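Local coordinates for uncharacterized protein (Streptococcus pneumoniae, PDB 3LFT) that probably serves as the substrate-binding protein of an ABC transporter and holds L-tryptophan in the cleft between its two lobes, at residues E144-T149 against I194-A199. Residues are numbered along the deposited sequence; the frame is centred on the assembly and turned at random.
Sequences EDNSKT and IDNTIA. With TRP (tryptophan), chain C.
The carboxylate of E144 lies end-on against the first turn of helix 196-200. Its chain is extended beyond CG (chi2 -165°), which carries both oxygens to the backbone N-H groups there. OE1 of E144 accepts from backbone N of N196 on its syn lone pair, at 2.8 Å. OE2 takes the N-H of T197 on its own syn lone pair, and OG1 of T197 comes in on the anti side, 2.6 Å from OE2 of E144. ND2 of N146 lies on the anti lone pair of OE1. ND2 of N196 meets OE1 of E144 from above the carboxylate plane, 3.0 Å away. Five hydrogen bonds thus grip this buried group. The helix N-terminus probably favours its negative charge, against the likely repulsion of D195, whose OD1 lies 3.5 Å from OE2 of E144.

D195 is the N-cap of the same helix. With CG anti to the backbone N (chi1 -178°), OD1 accepts from N of I198 in a capping bond. OG of S147 donates to OD2 of D195 at 2.6 Å, from the anti side and 31° out of the carboxylate plane. S141 N, at the end of strand 135-141, also binds OD2.

The two helices follow strands 135-141 and 189-192, neighbours in the parallel sheet of one lobe of this periplasmic-binding-protein fold. Their N-terminal ends face the tryptophan cleft.

ND2 of N146 bridges the two segments: its amide lies nearly in plane with both acceptors, OE1 of E144 and O of I194, the latter at 3.0 Å. ND2 of N196 links second-shell E144 to the ligand carboxylate O, 2.9 Å from ND2. CG2 of I194 sits over the indole face, 3.3 Å from CD2 of the ligand.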
# COMPACT_ATOMS: atom_id res chain seq x y z
N GLU A 144 -4.06 10.09 4.49
CA GLU A 144 -3.48 9.40 3.33
C GLU A 144 -4.29 9.57 2.06
O GLU A 144 -5.40 9.04 1.96
CB GLU A 144 -3.30 7.94 3.67
CG GLU A 144 -2.26 7.80 4.75
CD GLU A 144 -1.73 6.41 4.92
OE1 GLU A 144 -1.58 5.65 3.94
OE2 GLU A 144 -1.45 6.07 6.10
N ASP A 145 -3.72 10.29 1.09
CA ASP A 145 -4.41 10.50 -0.18
C ASP A 145 -4.73 9.17 -0.85
O ASP A 145 -5.80 9.03 -1.43
CB ASP A 145 -3.59 11.37 -1.11
CG ASP A 145 -3.52 12.82 -0.64
OD1 ASP A 145 -4.34 13.22 0.23
OD2 ASP A 145 -2.65 13.57 -1.12
N ASN A 146 -3.82 8.19 -0.75
CA ASN A 146 -4.09 6.85 -1.29
C ASN A 146 -5.38 6.24 -0.79
O ASN A 146 -6.12 5.59 -1.55
CB ASN A 146 -2.92 5.88 -1.00
CG ASN A 146 -2.31 6.08 0.38
OD1 ASN A 146 -1.74 7.15 0.67
ND2 ASN A 146 -2.43 5.07 1.25
N SER A 147 -5.69 6.44 0.49
CA SER A 147 -6.87 5.80 1.05
C SER A 147 -8.17 6.49 0.67
O SER A 147 -9.21 5.84 0.54
CB SER A 147 -6.76 5.69 2.56
OG SER A 147 -5.67 4.85 2.90
N LYS A 148 -8.13 7.81 0.50
CA LYS A 148 -9.32 8.55 0.10
C LYS A 148 -9.93 7.95 -1.18
O LYS A 148 -11.13 7.66 -1.25
CB LYS A 148 -8.96 10.02 -0.09
N THR A 149 -9.08 7.74 -2.18
CA THR A 149 -9.48 7.19 -3.47
C THR A 149 -10.02 5.76 -3.30
O THR A 149 -11.04 5.38 -3.89
CB THR A 149 -8.22 7.17 -4.41
OG1 THR A 149 -7.74 8.52 -4.58
CG2 THR A 149 -8.55 6.53 -5.76
N ILE A 194 -5.37 -0.16 1.29
CA ILE A 194 -3.91 -0.14 1.28
C ILE A 194 -3.49 1.18 1.96
O ILE A 194 -3.35 2.21 1.30
CB ILE A 194 -3.34 -0.29 -0.16
CG1 ILE A 194 -3.93 -1.50 -0.89
CG2 ILE A 194 -1.83 -0.41 -0.10
CD1 ILE A 194 -3.56 -1.50 -2.37
N ASP A 195 -3.37 1.12 3.28
CA ASP A 195 -3.31 2.30 4.14
C ASP A 195 -2.10 2.14 5.06
O ASP A 195 -2.03 1.17 5.83
CB ASP A 195 -4.61 2.41 4.93
CG ASP A 195 -4.66 3.64 5.81
OD1 ASP A 195 -3.92 3.69 6.82
OD2 ASP A 195 -5.42 4.58 5.46
N ASN A 196 -1.15 3.07 4.99
CA ASN A 196 0.08 2.94 5.78
C ASN A 196 -0.13 3.09 7.28
O ASN A 196 0.55 2.44 8.07
CB ASN A 196 1.11 3.97 5.32
CG ASN A 196 1.52 3.75 3.89
OD1 ASN A 196 2.29 2.84 3.60
ND2 ASN A 196 1.02 4.59 2.99
N THR A 197 -1.04 3.98 7.66
CA THR A 197 -1.34 4.24 9.08
C THR A 197 -1.88 2.96 9.73
O THR A 197 -1.35 2.50 10.75
CB THR A 197 -2.33 5.43 9.25
OG1 THR A 197 -1.78 6.59 8.59
CG2 THR A 197 -2.61 5.75 10.72
N ILE A 198 -2.91 2.38 9.13
CA ILE A 198 -3.51 1.19 9.72
C ILE A 198 -2.52 0.03 9.59
O ILE A 198 -2.41 -0.79 10.50
CB ILE A 198 -4.88 0.85 9.10
CG1 ILE A 198 -5.81 2.07 9.13
CG2 ILE A 198 -5.53 -0.35 9.80
CD1 ILE A 198 -6.09 2.68 10.52
N ALA A 199 -1.78 -0.05 8.48
CA ALA A 199 -0.83 -1.17 8.37
C ALA A 199 0.24 -1.11 9.47
O ALA A 199 0.67 -2.15 10.00
CB ALA A 199 -0.17 -1.22 7.00
N TRP C . 0.36 1.82 -1.86
CA TRP C . 0.55 2.50 -0.54
C TRP C . 0.57 3.98 -0.73
O TRP C . 1.08 4.71 0.13
CB TRP C . 1.83 1.99 0.13
CG TRP C . 1.76 0.50 0.39
CD1 TRP C . 2.34 -0.52 -0.36
CD2 TRP C . 1.03 -0.15 1.49
NE1 TRP C . 2.02 -1.74 0.20
CE2 TRP C . 1.25 -1.59 1.28
CE3 TRP C . 0.26 0.34 2.51
CZ2 TRP C . 0.66 -2.47 2.17
CZ3 TRP C . -0.33 -0.58 3.38
CH2 TRP C . -0.11 -1.96 3.20
OXT TRP C . 0.09 4.47 -1.76